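Local coordinates for lipid-transfer protein (Thermomonospora curvata, PDB 6OK1) that is of unknown function but belongs to the thiolase superfamily, joining an N-terminal and a C-terminal thiolase-like domain in one chain of a four-chain assembly, at residues R157-M160 with G164-S167; P303-L308 with K317-D322; R172-D177 with H296-V301; T147-V152 with R203-P208. One frame throughout, in Å; residues are numbered along the deposited sequence.

Contact 1. Residues R157-M160 with G164-S167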
loop_
_atom_site.group_PDB
_atom_site.type_symbol
_atom_site.label_atom_id
_atom_site.label_comp_id
_atom_site.label_asym_id
_atom_site.label_seq_id
_atom_site.Cartn_x
_atom_site.Cartn_y
_atom_site.Cartn_z
ATOM N N ARG A 157 2.933 -8.548 -29.763
ATOM C CA ARG A 157 3.364 -9.402 -30.868
ATOM C C ARG A 157 2.417 -10.571 -31.046
ATOM O O ARG A 157 2.135 -10.982 -32.174
ATOM C CB ARG A 157 4.782 -9.925 -30.636
ATOM C CG ARG A 157 5.323 -10.811 -31.770
ATOM C CD ARG A 157 5.525 -10.006 -33.084
ATOM N NE ARG A 157 5.911 -10.842 -34.229
ATOM C CZ ARG A 157 5.074 -11.567 -34.975
ATOM N NH1 ARG A 157 3.764 -11.597 -34.719
ATOM N NH2 ARG A 157 5.557 -12.285 -35.995
ATOM N N ARG A 158 1.939 -11.141 -29.940
ATOM C CA ARG A 158 1.006 -12.260 -30.035
ATOM C C ARG A 158 -0.365 -11.802 -30.521
ATOM O O ARG A 158 -1.045 -12.520 -31.271
ATOM C CB ARG A 158 0.900 -12.961 -28.679
ATOM C CG ARG A 158 0.019 -14.231 -28.720
ATOM C CD ARG A 158 0.731 -15.403 -29.386
ATOM N NE ARG A 158 -0.233 -16.482 -29.659
ATOM C CZ ARG A 158 0.101 -17.698 -30.068
ATOM N NH1 ARG A 158 1.377 -18.030 -30.228
ATOM N NH2 ARG A 158 -0.854 -18.599 -30.307
ATOM N N TYR A 159 -0.787 -10.604 -30.123
ATOM C CA TYR A 159 -2.060 -10.067 -30.607
ATOM C C TYR A 159 -2.013 -9.853 -32.124
ATOM O O TYR A 159 -2.986 -10.149 -32.841
ATOM C CB TYR A 159 -2.371 -8.768 -29.863
ATOM C CG TYR A 159 -3.693 -8.130 -30.241
ATOM C CD1 TYR A 159 -3.780 -7.298 -31.337
ATOM C CD2 TYR A 159 -4.834 -8.345 -29.494
ATOM C CE1 TYR A 159 -4.978 -6.722 -31.703
ATOM C CE2 TYR A 159 -6.046 -7.771 -29.854
ATOM C CZ TYR A 159 -6.108 -6.961 -30.967
ATOM O OH TYR A 159 -7.288 -6.348 -31.365
ATOM N N MET A 160 -0.876 -9.372 -32.629
ATOM C CA MET A 160 -0.693 -9.242 -34.079
ATOM C C MET A 160 -0.793 -10.591 -34.762
ATOM O O MET A 160 -1.410 -10.722 -35.827
ATOM C CB MET A 160 0.669 -8.640 -34.383
ATOM C CG MET A 160 0.833 -7.198 -33.959
ATOM S SD MET A 160 2.545 -6.630 -34.020
ATOM C CE MET A 160 2.886 -6.632 -35.776
ATOM N N GLY A 164 -3.996 -10.389 -36.862
ATOM C CA GLY A 164 -3.554 -9.691 -38.045
ATOM C C GLY A 164 -3.484 -8.192 -37.902
ATOM O O GLY A 164 -3.428 -7.487 -38.908
ATOM N N ALA A 165 -3.501 -7.679 -36.679
ATOM C CA ALA A 165 -3.229 -6.274 -36.464
ATOM C C ALA A 165 -1.783 -5.987 -36.821
ATOM O O ALA A 165 -0.907 -6.855 -36.709
ATOM C CB ALA A 165 -3.481 -5.886 -35.009
ATOM N N THR A 166 -1.545 -4.751 -37.257
ATOM C CA THR A 166 -0.249 -4.299 -37.711
ATOM C C THR A 166 0.214 -3.127 -36.855
ATOM O O THR A 166 -0.548 -2.555 -36.078
ATOM C CB THR A 166 -0.288 -3.832 -39.174
ATOM O OG1 THR A 166 -1.030 -2.616 -39.253
ATOM C CG2 THR A 166 -0.952 -4.890 -40.064
ATOM N N SER A 167 1.453 -2.726 -37.085
ATOM C CA SER A 167 1.967 -1.541 -36.402
ATOM C C SER A 167 1.116 -0.311 -36.703
ATOM O O SER A 167 0.913 0.532 -35.831
ATOM C CB SER A 167 3.412 -1.290 -36.788
ATOM O OG SER A 167 3.928 -0.114 -36.165
#
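Met-160 and Gly-164 are joined by the one hydrogen bond between residues 157-160 and 164-167. The N of Gly-164 lies 2.8 Å from the O of Met-160, with an N-H...O angle of 136°. It is the i to i+4 bond with which helix 148-163 ends, and the positive phi of Gly-164 (73°) then turns the chain out of the helix.

Apolar contact comes from Tyr-159. Its ring receives the methyl of Ala-165 at an edge, near the ring plane, with CE1 of Tyr-159 3.7 Å from CB of Ala-165. The phenol end is held elsewhere, by a hydrogen bond to Glu-306.

A third kind of contact is carbon against oxygen. CB and CG of Met-160 each lie 3.3 Å from the O of Ala-165, and the bend at chi3 (68°) brings CE to 3.9 Å from that same Ala-165 O. The thioether chain therefore follows the carbonyl oxygen instead of pointing past it.

The contact forms the tight connection between two consecutive helices. Thr-166 is the N-cap of helix 167-182, Tyr-159 leans on Leu-302 and Pro-303 of helix 301-307, Met-160 packs on Pro-208, and Arg-157 and Arg-158 reach a neighbouring subunit.

Contact 2. Residues P303-L308 with K317-D322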
loop_
_atom_site.group_PDB
_atom_site.type_symbol
_atom_site.label_atom_id
_atom_site.label_comp_id
_atom_site.label_asym_id
_atom_site.label_seq_id
_atom_site.Cartn_x
_atom_site.Cartn_y
_atom_site.Cartn_z
ATOM N N PRO A 303 -7.116 -4.572 -27.161
ATOM C CA PRO A 303 -7.868 -5.559 -26.359
ATOM C C PRO A 303 -8.756 -4.930 -25.297
ATOM O O PRO A 303 -9.759 -5.543 -24.918
ATOM C CB PRO A 303 -6.759 -6.435 -25.752
ATOM C CG PRO A 303 -5.482 -5.593 -25.858
ATOM C CD PRO A 303 -5.673 -4.807 -27.129
ATOM N N GLN A 304 -8.445 -3.723 -24.813
ATOM C CA GLN A 304 -9.355 -3.064 -23.887
ATOM C C GLN A 304 -10.721 -2.866 -24.527
ATOM O O GLN A 304 -11.754 -3.134 -23.906
ATOM C CB GLN A 304 -8.799 -1.721 -23.446
ATOM C CG GLN A 304 -7.725 -1.805 -22.394
ATOM C CD GLN A 304 -7.365 -0.429 -21.937
ATOM O OE1 GLN A 304 -8.105 0.203 -21.175
ATOM N NE2 GLN A 304 -6.267 0.080 -22.460
ATOM N N LEU A 305 -10.746 -2.395 -25.774
ATOM C CA LEU A 305 -12.031 -2.190 -26.445
ATOM C C LEU A 305 -12.817 -3.490 -26.537
ATOM O O LEU A 305 -14.053 -3.511 -26.389
ATOM C CB LEU A 305 -11.795 -1.593 -27.837
ATOM C CG LEU A 305 -11.292 -0.143 -27.854
ATOM C CD1 LEU A 305 -10.641 0.189 -29.194
ATOM C CD2 LEU A 305 -12.452 0.830 -27.533
ATOM N N GLU A 306 -12.114 -4.584 -26.771
ATOM C CA GLU A 306 -12.756 -5.884 -26.892
ATOM C C GLU A 306 -13.231 -6.405 -25.541
ATOM O O GLU A 306 -14.359 -6.912 -25.425
ATOM C CB GLU A 306 -11.784 -6.837 -27.569
ATOM C CG GLU A 306 -11.391 -6.314 -28.942
ATOM C CD GLU A 306 -10.243 -7.066 -29.578
ATOM O OE1 GLU A 306 -9.870 -8.124 -29.045
ATOM O OE2 GLU A 306 -9.747 -6.631 -30.636
ATOM N N GLU A 307 -12.401 -6.273 -24.507
ATOM C CA GLU A 307 -12.790 -6.716 -23.176
ATOM C C GLU A 307 -14.016 -5.978 -22.673
ATOM O O GLU A 307 -14.818 -6.557 -21.926
ATOM C CB GLU A 307 -11.637 -6.513 -22.194
ATOM C CG GLU A 307 -10.452 -7.467 -22.413
ATOM C CD GLU A 307 -10.759 -8.919 -22.099
ATOM O OE1 GLU A 307 -11.823 -9.218 -21.497
ATOM O OE2 GLU A 307 -9.946 -9.790 -22.480
ATOM N N LEU A 308 -14.143 -4.707 -23.016
ATOM C CA LEU A 308 -15.232 -3.868 -22.525
ATOM C C LEU A 308 -16.471 -3.924 -23.417
ATOM O O LEU A 308 -17.453 -3.232 -23.134
ATOM C CB LEU A 308 -14.743 -2.422 -22.381
ATOM C CG LEU A 308 -13.576 -2.250 -21.386
ATOM C CD1 LEU A 308 -12.973 -0.854 -21.519
ATOM C CD2 LEU A 308 -14.010 -2.509 -19.968
ATOM N N LYS A 317 -8.974 -3.332 -34.299
ATOM C CA LYS A 317 -8.293 -2.626 -35.373
ATOM C C LYS A 317 -9.305 -2.046 -36.353
ATOM O O LYS A 317 -9.118 -0.943 -36.884
ATOM C CB LYS A 317 -7.327 -3.558 -36.102
ATOM C CG LYS A 317 -8.012 -4.707 -36.849
ATOM C CD LYS A 317 -6.958 -5.703 -37.380
ATOM C CE LYS A 317 -7.601 -6.895 -38.092
ATOM N NZ LYS A 317 -8.332 -6.427 -39.302
ATOM N N ASP A 318 -10.403 -2.761 -36.567
ATOM C CA ASP A 318 -11.446 -2.292 -37.479
ATOM C C ASP A 318 -12.277 -1.176 -36.851
ATOM O O ASP A 318 -12.594 -0.183 -37.516
ATOM C CB ASP A 318 -12.319 -3.478 -37.876
ATOM C CG ASP A 318 -11.508 -4.622 -38.441
ATOM O OD1 ASP A 318 -10.771 -4.395 -39.415
ATOM O OD2 ASP A 318 -11.575 -5.742 -37.904
ATOM N N PHE A 319 -12.624 -1.323 -35.570
ATOM C CA PHE A 319 -13.325 -0.282 -34.827
ATOM C C PHE A 319 -12.555 1.029 -34.873
ATOM O O PHE A 319 -13.144 2.097 -35.077
ATOM C CB PHE A 319 -13.537 -0.767 -33.387
ATOM C CG PHE A 319 -14.385 0.133 -32.530
ATOM C CD1 PHE A 319 -15.756 0.046 -32.564
ATOM C CD2 PHE A 319 -13.799 1.038 -31.651
ATOM C CE1 PHE A 319 -16.541 0.859 -31.760
ATOM C CE2 PHE A 319 -14.575 1.843 -30.839
ATOM C CZ PHE A 319 -15.941 1.754 -30.888
ATOM N N ILE A 320 -11.227 0.966 -34.721
ATOM C CA ILE A 320 -10.407 2.175 -34.708
ATOM C C ILE A 320 -10.264 2.750 -36.119
ATOM O O ILE A 320 -10.380 3.961 -36.331
ATOM C CB ILE A 320 -9.035 1.876 -34.083
ATOM C CG1 ILE A 320 -9.245 1.488 -32.618
ATOM C CG2 ILE A 320 -8.078 3.062 -34.249
ATOM C CD1 ILE A 320 -7.968 0.946 -31.942
ATOM N N ALA A 321 -9.981 1.891 -37.099
ATOM C CA ALA A 321 -9.817 2.370 -38.470
ATOM C C ALA A 321 -11.076 3.051 -38.996
ATOM O O ALA A 321 -10.978 3.952 -39.838
ATOM C CB ALA A 321 -9.440 1.215 -39.382
ATOM N N ASP A 322 -12.251 2.644 -38.518
ATOM C CA ASP A 322 -13.521 3.255 -38.909
ATOM C C ASP A 322 -13.770 4.625 -38.280
ATOM O O ASP A 322 -14.812 5.226 -38.560
ATOM C CB ASP A 322 -14.690 2.343 -38.539
ATOM C CG ASP A 322 -14.757 1.080 -39.390
ATOM O OD1 ASP A 322 -13.991 0.953 -40.360
ATOM O OD2 ASP A 322 -15.581 0.204 -39.076
#
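Leu-305 meets Phe-319 and Ile-320 where two short helices, 301-307 and 316-321, pack together in the C-terminal thiolase-like half of the chain. CD1 of Leu-305 lies 3.9 Å from CD1 of Ile-320, and CG1 of the same isoleucine is equally near. This Leu-305 CD1 also reaches the phenyl ring, 4.1 Å from CD2 of Phe-319. The second methyl, CD2 of Leu-305, approaches that ring obliquely, 4.1 Å from CE2 of Phe-319. The leucine crosses both partners at about a right angle, and the absence of any hydrogen bond between the segments makes this a purely apolar junction. Phe-319 swings its ring toward the leucine because its CG stands opposite the backbone N (chi1 -173°). The backbones stay well apart, the closest CA atoms being those of Leu-305 and Phe-319 at 8.7 Å.

Further out, Ile-320 also rests on Arg-172 and Val-173 of helix 167-182, while Leu-305 touches Leu-293. Glu-306, next in sequence to the leucine, bonds the linker and the start of the second helix: its OE1 accepts from the N of Gly-314 and its OE2 from the N of Ala-316.

Within residues 317-322, NZ of Lys-317 forms a salt bridge with OD1 of Asp-318 at 3.2 Å, meeting the oxygen on its syn side, 25° out of the carboxylate plane.

Contact 3. Residues R172-D177 with H296-V301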
loop_
_atom_site.group_PDB
_atom_site.type_symbol
_atom_site.label_atom_id
_atom_site.label_comp_id
_atom_site.label_asym_id
_atom_site.label_seq_id
_atom_site.Cartn_x
_atom_site.Cartn_y
_atom_site.Cartn_z
ATOM N N ARG A 172 -2.603 4.203 -35.134
ATOM C CA ARG A 172 -3.819 5.011 -35.169
ATOM C C ARG A 172 -4.218 5.470 -33.784
ATOM O O ARG A 172 -4.832 6.532 -33.640
ATOM C CB ARG A 172 -4.952 4.242 -35.848
ATOM C CG ARG A 172 -4.942 4.484 -37.328
ATOM C CD ARG A 172 -6.089 3.805 -38.072
ATOM N NE ARG A 172 -5.709 2.452 -38.430
ATOM C CZ ARG A 172 -5.001 2.136 -39.504
ATOM N NH1 ARG A 172 -4.610 3.070 -40.352
ATOM N NH2 ARG A 172 -4.665 0.879 -39.723
ATOM N N VAL A 173 -3.902 4.672 -32.759
ATOM C CA VAL A 173 -4.157 5.080 -31.385
ATOM C C VAL A 173 -3.294 6.272 -31.038
ATOM O O VAL A 173 -3.751 7.237 -30.410
ATOM C CB VAL A 173 -3.889 3.915 -30.417
ATOM C CG1 VAL A 173 -4.024 4.388 -28.975
ATOM C CG2 VAL A 173 -4.828 2.792 -30.672
ATOM N N ALA A 174 -2.020 6.202 -31.407
ATOM C CA ALA A 174 -1.108 7.306 -31.141
ATOM C C ALA A 174 -1.576 8.572 -31.846
ATOM O O ALA A 174 -1.560 9.659 -31.258
ATOM C CB ALA A 174 0.308 6.932 -31.583
ATOM N N VAL A 175 -2.015 8.441 -33.097
ATOM C CA VAL A 175 -2.427 9.613 -33.871
ATOM C C VAL A 175 -3.641 10.277 -33.236
ATOM O O VAL A 175 -3.690 11.508 -33.085
ATOM C CB VAL A 175 -2.699 9.216 -35.335
ATOM C CG1 VAL A 175 -3.271 10.389 -36.112
ATOM C CG2 VAL A 175 -1.413 8.710 -36.004
ATOM N N VAL A 176 -4.652 9.486 -32.853
ATOM C CA VAL A 176 -5.841 10.110 -32.265
ATOM C C VAL A 176 -5.516 10.701 -30.895
ATOM O O VAL A 176 -5.958 11.809 -30.565
ATOM C CB VAL A 176 -7.029 9.124 -32.218
ATOM C CG1 VAL A 176 -6.862 8.093 -31.120
ATOM C CG2 VAL A 176 -8.360 9.889 -32.026
ATOM N N ASP A 177 -4.719 10.000 -30.078
ATOM C CA ASP A 177 -4.235 10.617 -28.850
ATOM C C ASP A 177 -3.605 11.981 -29.121
ATOM O O ASP A 177 -3.886 12.965 -28.427
ATOM C CB ASP A 177 -3.165 9.738 -28.180
ATOM C CG ASP A 177 -3.718 8.674 -27.249
ATOM O OD1 ASP A 177 -4.903 8.678 -26.888
ATOM O OD2 ASP A 177 -2.900 7.797 -26.864
ATOM N N HIS A 296 -0.510 4.235 -21.668
ATOM C CA HIS A 296 0.925 4.498 -21.530
ATOM C C HIS A 296 1.705 3.820 -22.641
ATOM O O HIS A 296 2.748 4.331 -23.062
ATOM C CB HIS A 296 1.460 4.114 -20.160
ATOM C CG HIS A 296 1.360 2.664 -19.825
ATOM N ND1 HIS A 296 0.380 1.841 -20.333
ATOM C CD2 HIS A 296 2.120 1.890 -19.009
ATOM C CE1 HIS A 296 0.520 0.629 -19.822
ATOM N NE2 HIS A 296 1.576 0.629 -19.029
ATOM N N PHE A 297 1.157 2.735 -23.188
ATOM C CA PHE A 297 1.585 2.135 -24.446
ATOM C C PHE A 297 0.341 1.920 -25.293
ATOM O O PHE A 297 -0.713 1.540 -24.775
ATOM C CB PHE A 297 2.314 0.799 -24.205
ATOM C CG PHE A 297 3.558 0.948 -23.391
ATOM C CD1 PHE A 297 4.734 1.393 -23.973
ATOM C CD2 PHE A 297 3.544 0.686 -22.029
ATOM C CE1 PHE A 297 5.877 1.558 -23.213
ATOM C CE2 PHE A 297 4.685 0.855 -21.279
ATOM C CZ PHE A 297 5.845 1.276 -21.869
ATOM N N THR A 298 0.455 2.126 -26.586
ATOM C CA THR A 298 -0.720 2.025 -27.436
ATOM C C THR A 298 -1.327 0.642 -27.622
ATOM O O THR A 298 -2.536 0.551 -27.829
ATOM C CB THR A 298 -0.390 2.553 -28.824
ATOM O OG1 THR A 298 0.757 1.847 -29.322
ATOM C CG2 THR A 298 -0.164 4.080 -28.781
ATOM N N PRO A 299 -0.551 -0.449 -27.674
ATOM C CA PRO A 299 -1.150 -1.689 -28.201
ATOM C C PRO A 299 -2.257 -2.249 -27.349
ATOM O O PRO A 299 -3.161 -2.886 -27.895
ATOM C CB PRO A 299 0.030 -2.656 -28.276
ATOM C CG PRO A 299 1.233 -1.749 -28.391
ATOM C CD PRO A 299 0.911 -0.572 -27.527
ATOM N N LEU A 300 -2.203 -2.084 -26.026
ATOM C CA LEU A 300 -3.221 -2.695 -25.191
ATOM C C LEU A 300 -4.520 -1.908 -25.200
ATOM O O LEU A 300 -5.486 -2.332 -24.569
ATOM C CB LEU A 300 -2.713 -2.861 -23.753
ATOM C CG LEU A 300 -1.468 -3.758 -23.622
ATOM C CD1 LEU A 300 -0.999 -3.914 -22.170
ATOM C CD2 LEU A 300 -1.709 -5.122 -24.219
ATOM N N VAL A 301 -4.574 -0.791 -25.921
ATOM C CA VAL A 301 -5.866 -0.138 -26.117
ATOM C C VAL A 301 -6.794 -1.035 -26.912
ATOM O O VAL A 301 -8.012 -1.025 -26.689
ATOM C CB VAL A 301 -5.668 1.229 -26.788
ATOM C CG1 VAL A 301 -7.028 1.849 -27.193
ATOM C CG2 VAL A 301 -4.931 2.171 -25.841
#
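Val-173 and Ala-174 meet Thr-298 and Val-301 through methyl groups, and the flat groups stand behind them. One face of the His-296 imidazole carries CD2 of Phe-297, 3.5 Å above the ring plane and over its centre, and Tyr-294 is also paired with this ring edge-to-face. The Phe-297 ring itself lies against Pro-148, Ala-149 and Val-152 of helix 148-163.

At the interface, CG2 of Thr-298 fits against the helix backbone, 3.9 Å from the N of Ala-174, with CB of Ala-174 4.0 Å from that same CG2. The torsion of Thr-298 explains this: chi1 of 55° sets OG1 between backbone N and carbonyl carbon, where it bonds to Asp-213, and presents CG2 to the helix. Val-173 slides past the threonine in the opposite direction, yet meets Val-301 tip to tip, its CG1 3.9 Å from CG2 of Val-301. Both partners belong to one type I turn, closed by a 3.1 Å bond from the N of Val-301 to the O of Thr-298.

Helix 167-182, from the N-terminal thiolase family region, is thus seated on the loop between strand 290-292 and helix 301-307 of the C-terminal-like region, consistent with the two halves of a thiolase-type chain packing together.

Contact 4. Residues T147-V152 with R203-P208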
loop_
_atom_site.group_PDB
_atom_site.type_symbol
_atom_site.label_atom_id
_atom_site.label_comp_id
_atom_site.label_asym_id
_atom_site.label_seq_id
_atom_site.Cartn_x
_atom_site.Cartn_y
_atom_site.Cartn_z
ATOM N N THR A 147 12.156 -3.778 -19.266
ATOM C CA THR A 147 11.368 -2.556 -19.303
ATOM C C THR A 147 9.881 -2.808 -19.515
ATOM O O THR A 147 9.485 -3.809 -20.132
ATOM C CB THR A 147 11.832 -1.636 -20.430
ATOM O OG1 THR A 147 11.483 -2.210 -21.693
ATOM C CG2 THR A 147 13.345 -1.425 -20.370
ATOM N N PRO A 148 9.051 -1.865 -19.082
ATOM C CA PRO A 148 7.612 -1.973 -19.357
ATOM C C PRO A 148 7.293 -2.039 -20.823
ATOM O O PRO A 148 6.384 -2.776 -21.200
ATOM C CB PRO A 148 7.027 -0.715 -18.710
ATOM C CG PRO A 148 7.990 -0.395 -17.584
ATOM C CD PRO A 148 9.351 -0.777 -18.112
ATOM N N ALA A 149 8.020 -1.311 -21.668
ATOM C CA ALA A 149 7.771 -1.412 -23.098
ATOM C C ALA A 149 7.969 -2.838 -23.588
ATOM O O ALA A 149 7.183 -3.338 -24.405
ATOM C CB ALA A 149 8.691 -0.482 -23.868
ATOM N N GLN A 150 9.021 -3.502 -23.114
ATOM C CA GLN A 150 9.266 -4.876 -23.543
ATOM C C GLN A 150 8.200 -5.805 -22.996
ATOM O O GLN A 150 7.757 -6.734 -23.685
ATOM C CB GLN A 150 10.643 -5.319 -23.078
ATOM C CG GLN A 150 11.792 -4.538 -23.748
ATOM C CD GLN A 150 13.105 -4.645 -23.004
ATOM O OE1 GLN A 150 13.166 -5.149 -21.868
ATOM N NE2 GLN A 150 14.179 -4.155 -23.636
ATOM N N TRP A 151 7.780 -5.576 -21.749
ATOM C CA TRP A 151 6.745 -6.430 -21.182
ATOM C C TRP A 151 5.463 -6.339 -21.997
ATOM O O TRP A 151 4.798 -7.354 -22.220
ATOM C CB TRP A 151 6.497 -6.079 -19.699
ATOM C CG TRP A 151 7.684 -6.261 -18.864
ATOM C CD1 TRP A 151 8.683 -7.144 -19.067
ATOM C CD2 TRP A 151 8.057 -5.486 -17.700
ATOM N NE1 TRP A 151 9.669 -6.976 -18.105
ATOM C CE2 TRP A 151 9.297 -5.976 -17.255
ATOM C CE3 TRP A 151 7.449 -4.432 -17.000
ATOM C CZ2 TRP A 151 9.957 -5.452 -16.156
ATOM C CZ3 TRP A 151 8.096 -3.915 -15.898
ATOM C CH2 TRP A 151 9.348 -4.418 -15.495
ATOM N N VAL A 152 5.112 -5.131 -22.460
ATOM C CA VAL A 152 3.920 -4.923 -23.270
ATOM C C VAL A 152 4.126 -5.505 -24.657
ATOM O O VAL A 152 3.205 -6.083 -25.253
ATOM C CB VAL A 152 3.566 -3.419 -23.337
ATOM C CG1 VAL A 152 2.467 -3.150 -24.385
ATOM C CG2 VAL A 152 3.107 -2.903 -21.955
ATOM N N ARG A 203 11.664 5.590 -34.458
ATOM C CA ARG A 203 12.591 4.477 -34.287
ATOM C C ARG A 203 11.952 3.352 -33.478
ATOM O O ARG A 203 11.042 3.573 -32.681
ATOM C CB ARG A 203 13.867 4.956 -33.592
ATOM C CG ARG A 203 13.692 5.233 -32.115
ATOM C CD ARG A 203 14.934 5.848 -31.516
ATOM N NE ARG A 203 16.082 4.980 -31.722
ATOM C CZ ARG A 203 17.319 5.290 -31.358
ATOM N NH1 ARG A 203 17.567 6.440 -30.740
ATOM N NH2 ARG A 203 18.306 4.455 -31.631
ATOM N N TRP A 204 12.420 2.126 -33.712
ATOM C CA TRP A 204 11.997 1.008 -32.880
ATOM C C TRP A 204 12.551 1.178 -31.478
ATOM O O TRP A 204 13.717 1.526 -31.295
ATOM C CB TRP A 204 12.481 -0.325 -33.450
ATOM C CG TRP A 204 11.827 -0.764 -34.710
ATOM C CD1 TRP A 204 12.429 -0.954 -35.921
ATOM C CD2 TRP A 204 10.448 -1.117 -34.885
ATOM N NE1 TRP A 204 11.505 -1.381 -36.848
ATOM C CE2 TRP A 204 10.278 -1.482 -36.238
ATOM C CE3 TRP A 204 9.344 -1.129 -34.042
ATOM C CZ2 TRP A 204 9.053 -1.889 -36.745
ATOM C CZ3 TRP A 204 8.130 -1.517 -34.548
ATOM C CH2 TRP A 204 7.994 -1.901 -35.892
ATOM N N ILE A 205 11.709 0.891 -30.487
ATOM C CA ILE A 205 12.154 0.727 -29.110
ATOM C C ILE A 205 12.303 -0.779 -28.895
ATOM O O ILE A 205 13.417 -1.302 -28.733
ATOM C CB ILE A 205 11.161 1.388 -28.139
ATOM C CG1 ILE A 205 11.105 2.906 -28.383
ATOM C CG2 ILE A 205 11.522 1.104 -26.684
ATOM C CD1 ILE A 205 12.452 3.596 -28.230
ATOM N N VAL A 206 11.182 -1.487 -28.934
ATOM C CA VAL A 206 11.161 -2.945 -28.855
ATOM C C VAL A 206 10.034 -3.417 -29.759
ATOM O O VAL A 206 8.867 -3.069 -29.534
ATOM C CB VAL A 206 10.969 -3.446 -27.409
ATOM C CG1 VAL A 206 9.853 -2.689 -26.671
ATOM C CG2 VAL A 206 10.695 -4.951 -27.387
ATOM N N GLU A 207 10.380 -4.158 -30.810
ATOM C CA GLU A 207 9.358 -4.551 -31.760
ATOM C C GLU A 207 8.265 -5.298 -31.009
ATOM O O GLU A 207 8.579 -6.177 -30.193
ATOM C CB GLU A 207 9.923 -5.444 -32.869
ATOM C CG GLU A 207 11.001 -4.753 -33.713
ATOM C CD GLU A 207 11.480 -5.627 -34.874
ATOM O OE1 GLU A 207 10.631 -6.232 -35.558
ATOM O OE2 GLU A 207 12.698 -5.746 -35.072
ATOM N N PRO A 208 6.982 -5.015 -31.279
ATOM C CA PRO A 208 6.459 -4.170 -32.374
ATOM C C PRO A 208 6.138 -2.725 -32.001
ATOM O O PRO A 208 5.243 -2.128 -32.610
ATOM C CB PRO A 208 5.179 -4.900 -32.757
ATOM C CG PRO A 208 4.663 -5.392 -31.413
ATOM C CD PRO A 208 5.905 -5.833 -30.681
HETATM O O HOH W 1 14.049 -2.030 -25.874
#
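A capping box at the start of helix 148-163 sets Ala-149 and Gln-150 against Val-206. Its first bond runs from the N of Gln-150 to OG1 of Thr-147, 3.1 Å long and fairly straight at 158°. The return bond, from the N of Thr-147 to OE1 of Gln-150, is also 3.1 Å, but the donor stands 52° out of the amide's carbonyl plane; that oxygen accepts from the N of Asn-146 as well. With OE1 so held, the amide nitrogen faces the other segment: a water accepts from NE2 of Gln-150 at 3.1 Å and donates to the O of Ile-205 at 3.0 Å.

Ile-205 and Val-206 together form a classic beta bulge opposite Leu-209. Val-206 and Glu-207 pair antiparallel with a strand of a neighbouring subunit, so the sheet continues across the interface.

Chi1 of 46° turns CG1 of Val-206 back over its own main chain, flanked by N and C, and brings it over the first helical turn, 3.6 Å from the O of Ala-149. CB of Ala-149 is 3.8 Å from this CG1 of Val-206. The other branch, CG2 of Val-206, rests 3.8 Å from CG of Gln-150.

How the contacts relate
Helix 148-163 connects much of the set: contact 4 uses its first turn and contact 1 a turn near its C-terminal end, their centres about 14 Å apart, with Arg-157 against Pro-208. Helix 167-182 follows directly and supplies contact 3. The order 147-152, 172-177, 203-208, 296-301 makes contacts 3 and 4 alternate, and they touch through Phe-297. Contact 2 opens after contact 3 closes, its centre about 11 Å away, and Ala-321 packs on Arg-172. Contacts 2 and 4 are the farthest apart, about 21 Å between centres. Contacts 1 and 4 fall in the N-terminal thiolase family region, contact 2 in the C-terminal-like one; contact 3 spans both, so touching sites around both helices tie the regions.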